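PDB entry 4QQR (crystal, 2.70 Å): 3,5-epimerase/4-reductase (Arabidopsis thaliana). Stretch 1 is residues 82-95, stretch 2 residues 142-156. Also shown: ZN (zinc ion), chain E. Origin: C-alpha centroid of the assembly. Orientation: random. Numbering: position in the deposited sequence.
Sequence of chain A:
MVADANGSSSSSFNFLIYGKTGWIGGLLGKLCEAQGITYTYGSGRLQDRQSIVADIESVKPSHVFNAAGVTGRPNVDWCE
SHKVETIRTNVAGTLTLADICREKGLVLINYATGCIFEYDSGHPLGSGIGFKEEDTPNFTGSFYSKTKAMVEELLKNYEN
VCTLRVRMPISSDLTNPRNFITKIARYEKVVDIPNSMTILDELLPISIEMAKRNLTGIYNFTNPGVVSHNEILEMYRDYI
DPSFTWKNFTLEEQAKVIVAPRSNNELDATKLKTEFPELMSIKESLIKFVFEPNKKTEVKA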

# COMPACT_ATOMS: atom_id res chain seq x y z
N HIS A 82 13.03 -7.72 6.59
CA HIS A 82 11.83 -8.05 7.34
C HIS A 82 10.65 -7.22 6.90
O HIS A 82 9.53 -7.72 6.80
CB HIS A 82 12.08 -7.89 8.84
CG HIS A 82 12.22 -9.18 9.57
ND1 HIS A 82 13.19 -9.40 10.52
CD2 HIS A 82 11.51 -10.33 9.49
CE1 HIS A 82 13.08 -10.63 10.99
NE2 HIS A 82 12.06 -11.21 10.39
N LYS A 83 10.89 -5.93 6.64
CA LYS A 83 9.86 -5.06 6.11
C LYS A 83 9.40 -5.59 4.76
O LYS A 83 8.19 -5.69 4.50
CB LYS A 83 10.38 -3.63 5.96
CG LYS A 83 10.52 -2.83 7.25
CD LYS A 83 11.31 -1.57 6.95
CE LYS A 83 11.13 -0.49 8.01
NZ LYS A 83 12.14 0.60 7.78
N VAL A 84 10.36 -5.92 3.89
CA VAL A 84 10.05 -6.39 2.54
C VAL A 84 9.24 -7.66 2.64
O VAL A 84 8.27 -7.84 1.91
CB VAL A 84 11.33 -6.61 1.67
CG1 VAL A 84 11.01 -7.46 0.45
CG2 VAL A 84 11.92 -5.28 1.22
N GLU A 85 9.61 -8.52 3.58
CA GLU A 85 8.93 -9.78 3.76
C GLU A 85 7.45 -9.58 4.10
O GLU A 85 6.61 -10.34 3.64
CB GLU A 85 9.64 -10.65 4.81
N THR A 86 7.12 -8.54 4.85
CA THR A 86 5.71 -8.32 5.17
C THR A 86 4.97 -7.67 4.00
O THR A 86 3.76 -7.82 3.84
CB THR A 86 5.53 -7.47 6.44
OG1 THR A 86 6.64 -7.67 7.31
CG2 THR A 86 4.25 -7.87 7.17
N ILE A 87 5.71 -6.93 3.18
CA ILE A 87 5.12 -6.27 2.03
C ILE A 87 4.72 -7.29 0.97
O ILE A 87 3.70 -7.15 0.30
CB ILE A 87 6.08 -5.24 1.40
CG1 ILE A 87 6.22 -4.02 2.31
CG2 ILE A 87 5.60 -4.83 0.02
CD1 ILE A 87 7.26 -3.03 1.84
N ARG A 88 5.54 -8.33 0.82
CA ARG A 88 5.30 -9.36 -0.17
C ARG A 88 4.07 -10.20 0.17
O ARG A 88 3.30 -10.56 -0.71
CB ARG A 88 6.53 -10.26 -0.31
CG ARG A 88 6.33 -11.43 -1.26
CD ARG A 88 7.30 -12.56 -0.95
NE ARG A 88 8.33 -12.14 0.00
CZ ARG A 88 9.62 -12.44 -0.11
NH1 ARG A 88 10.04 -13.18 -1.13
NH2 ARG A 88 10.48 -12.01 0.80
N THR A 89 3.90 -10.51 1.45
CA THR A 89 2.78 -11.32 1.88
C THR A 89 1.56 -10.53 2.35
O THR A 89 0.43 -10.89 2.01
CB THR A 89 3.19 -12.41 2.92
OG1 THR A 89 2.04 -12.82 3.68
CG2 THR A 89 4.20 -11.90 3.88
N ASN A 90 1.75 -9.45 3.10
CA ASN A 90 0.61 -8.73 3.69
C ASN A 90 0.07 -7.63 2.79
O ASN A 90 -1.07 -7.20 2.94
CB ASN A 90 0.97 -8.13 5.05
CG ASN A 90 1.16 -9.18 6.13
OD1 ASN A 90 1.48 -10.34 5.85
ND2 ASN A 90 0.97 -8.77 7.38
N VAL A 91 0.91 -7.15 1.89
CA VAL A 91 0.48 -6.21 0.88
C VAL A 91 0.21 -6.95 -0.44
O VAL A 91 -0.95 -7.22 -0.77
CB VAL A 91 1.48 -5.04 0.69
CG1 VAL A 91 0.96 -4.07 -0.32
CG2 VAL A 91 1.68 -4.32 2.00
N ALA A 92 1.26 -7.31 -1.17
CA ALA A 92 1.06 -7.82 -2.55
C ALA A 92 0.28 -9.12 -2.58
O ALA A 92 -0.54 -9.33 -3.46
CB ALA A 92 2.40 -7.95 -3.33
N GLY A 93 0.55 -9.99 -1.61
CA GLY A 93 -0.15 -11.25 -1.55
C GLY A 93 -1.62 -11.13 -1.15
O GLY A 93 -2.47 -11.78 -1.76
N THR A 94 -1.91 -10.33 -0.13
CA THR A 94 -3.29 -10.07 0.28
C THR A 94 -4.08 -9.36 -0.83
O THR A 94 -5.26 -9.68 -1.08
CB THR A 94 -3.34 -9.19 1.53
OG1 THR A 94 -2.34 -9.62 2.46
CG2 THR A 94 -4.68 -9.27 2.20
N LEU A 95 -3.46 -8.38 -1.47
CA LEU A 95 -4.12 -7.69 -2.56
C LEU A 95 -4.37 -8.64 -3.74
O LEU A 95 -5.45 -8.62 -4.33
CB LEU A 95 -3.33 -6.44 -2.99
CG LEU A 95 -3.62 -5.08 -2.33
CD1 LEU A 95 -5.01 -5.01 -1.75
CD2 LEU A 95 -2.62 -4.75 -1.28
N SER A 142 4.86 3.75 13.17
CA SER A 142 5.67 2.57 12.89
C SER A 142 5.33 1.90 11.54
O SER A 142 4.21 2.00 11.04
CB SER A 142 5.59 1.56 14.04
OG SER A 142 4.52 0.63 13.88
N PHE A 143 6.32 1.21 10.97
CA PHE A 143 6.16 0.54 9.68
C PHE A 143 4.98 -0.43 9.62
O PHE A 143 4.13 -0.35 8.72
CB PHE A 143 7.43 -0.21 9.30
CG PHE A 143 7.25 -1.18 8.16
CD1 PHE A 143 7.29 -0.73 6.84
CD2 PHE A 143 7.03 -2.54 8.41
CE1 PHE A 143 7.11 -1.61 5.79
CE2 PHE A 143 6.86 -3.43 7.36
CZ PHE A 143 6.91 -2.97 6.05
N TYR A 144 4.93 -1.35 10.57
CA TYR A 144 3.87 -2.33 10.60
C TYR A 144 2.51 -1.63 10.57
O TYR A 144 1.64 -1.97 9.78
CB TYR A 144 3.98 -3.26 11.82
CG TYR A 144 3.04 -4.43 11.71
CD1 TYR A 144 3.29 -5.44 10.80
CD2 TYR A 144 1.89 -4.50 12.48
CE1 TYR A 144 2.43 -6.50 10.67
CE2 TYR A 144 1.01 -5.56 12.36
CZ TYR A 144 1.29 -6.56 11.44
OH TYR A 144 0.44 -7.63 11.29
N SER A 145 2.37 -0.61 11.40
CA SER A 145 1.13 0.15 11.53
C SER A 145 0.71 0.88 10.26
O SER A 145 -0.46 0.85 9.86
CB SER A 145 1.27 1.15 12.67
OG SER A 145 0.07 1.18 13.39
N LYS A 146 1.66 1.55 9.63
CA LYS A 146 1.37 2.29 8.42
C LYS A 146 0.98 1.30 7.32
O LYS A 146 0.04 1.53 6.56
CB LYS A 146 2.59 3.12 8.01
CG LYS A 146 2.27 4.39 7.24
CD LYS A 146 3.54 5.16 6.89
CE LYS A 146 4.55 5.13 8.04
NZ LYS A 146 4.97 6.49 8.47
N THR A 147 1.70 0.18 7.27
CA THR A 147 1.48 -0.82 6.24
C THR A 147 0.10 -1.47 6.32
O THR A 147 -0.61 -1.58 5.30
CB THR A 147 2.59 -1.88 6.25
OG1 THR A 147 3.86 -1.24 6.06
CG2 THR A 147 2.38 -2.88 5.15
N LYS A 148 -0.29 -1.90 7.51
CA LYS A 148 -1.59 -2.53 7.67
C LYS A 148 -2.72 -1.53 7.37
O LYS A 148 -3.71 -1.89 6.74
CB LYS A 148 -1.74 -3.14 9.06
CG LYS A 148 -0.76 -4.27 9.32
CD LYS A 148 -0.88 -5.41 8.31
CE LYS A 148 -2.07 -6.33 8.62
NZ LYS A 148 -2.01 -7.63 7.88
N ALA A 149 -2.54 -0.28 7.78
CA ALA A 149 -3.49 0.76 7.39
C ALA A 149 -3.63 0.89 5.86
O ALA A 149 -4.76 0.90 5.35
CB ALA A 149 -3.12 2.11 8.01
N MET A 150 -2.50 0.98 5.15
CA MET A 150 -2.48 1.01 3.67
C MET A 150 -3.30 -0.11 3.03
O MET A 150 -4.20 0.17 2.22
CB MET A 150 -1.04 0.91 3.13
CG MET A 150 -0.13 2.06 3.55
SD MET A 150 1.47 2.02 2.71
CE MET A 150 2.09 3.67 3.06
N VAL A 151 -3.00 -1.36 3.39
CA VAL A 151 -3.75 -2.51 2.88
C VAL A 151 -5.21 -2.39 3.22
O VAL A 151 -6.06 -2.58 2.35
CB VAL A 151 -3.21 -3.87 3.39
CG1 VAL A 151 -4.13 -5.00 2.97
CG2 VAL A 151 -1.80 -4.10 2.87
N GLU A 152 -5.52 -2.06 4.47
CA GLU A 152 -6.91 -1.92 4.86
C GLU A 152 -7.63 -0.88 4.02
O GLU A 152 -8.75 -1.11 3.57
CB GLU A 152 -7.09 -1.59 6.34
CG GLU A 152 -8.57 -1.49 6.69
CD GLU A 152 -8.84 -1.10 8.13
OE1 GLU A 152 -9.06 -2.02 8.97
OE2 GLU A 152 -8.86 0.13 8.43
N GLU A 153 -7.00 0.26 3.80
CA GLU A 153 -7.61 1.30 2.98
C GLU A 153 -7.84 0.79 1.55
O GLU A 153 -8.90 1.00 0.97
CB GLU A 153 -6.76 2.57 2.98
CG GLU A 153 -7.29 3.68 2.06
CD GLU A 153 -8.22 4.66 2.75
OE1 GLU A 153 -8.57 4.45 3.94
OE2 GLU A 153 -8.61 5.67 2.10
N LEU A 154 -6.83 0.12 0.99
CA LEU A 154 -6.95 -0.47 -0.34
C LEU A 154 -8.06 -1.51 -0.44
O LEU A 154 -8.83 -1.52 -1.41
CB LEU A 154 -5.62 -1.07 -0.78
CG LEU A 154 -4.53 -0.02 -0.97
CD1 LEU A 154 -3.17 -0.66 -1.10
CD2 LEU A 154 -4.88 0.86 -2.18
N LEU A 155 -8.17 -2.37 0.57
CA LEU A 155 -9.19 -3.41 0.55
C LEU A 155 -10.62 -2.84 0.53
O LEU A 155 -11.56 -3.56 0.17
CB LEU A 155 -8.99 -4.38 1.71
CG LEU A 155 -7.72 -5.22 1.59
CD1 LEU A 155 -7.53 -6.13 2.80
CD2 LEU A 155 -7.74 -6.03 0.31
N LYS A 156 -10.77 -1.56 0.89
CA LYS A 156 -12.07 -0.88 0.81
C LYS A 156 -12.61 -0.89 -0.63
O LYS A 156 -13.83 -0.76 -0.83
CB LYS A 156 -11.97 0.60 1.26
CG LYS A 156 -11.99 0.88 2.77
CD LYS A 156 -12.00 2.40 3.01
CE LYS A 156 -11.98 2.80 4.48
NZ LYS A 156 -13.35 3.13 5.03
ZN ZN E . 15.29 -8.14 10.24
O HOH W 1 -3.28 -7.25 5.31

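Helices 82-95 and 143-155 run nearly parallel, 9° apart, with axes 9.7 Å apart at closest approach. The backbones come nearest at Val91 and Val151, whose CA atoms lie 6.0 Å apart.

At the N-terminal end, Phe143 adopts chi1 t (167°), and its CA-to-CB bond points toward the other helix. Lys83 covers one face of the ring: with chi1 m and the remaining chi angles t, its extended chain places CG 3.5 Å from the centroid of the Phe143 ring, only 5° off the normal, a CH-pi contact. Ile87 CG1 meets the ring edge, 3.9 Å from Phe143 CZ.

Thr147 is m, a rotamer that lets its OG1 donate to Phe143 O one turn earlier (2.8 Å) while its CG2 packs 3.5 Å from Val91 CG2.

Val151, chi1 t, is a knob among Asn90, Val91, Thr94 and Leu95; its CG2 lies 3.6 Å from Val91 CG2 and 3.2 Å from Asn90 O. Lys148 curls through three successive m angles, bringing its end nearer the partner helix, and a water bridges the two: it accepts from Lys148 NZ (2.9 Å) and donates to Asn90 O (3.2 Å).

Leu95, with chi2 off-well at -24°, sets CD1 3.6 Å from Leu155 CD2. No clear direct hydrogen bond joins the helices.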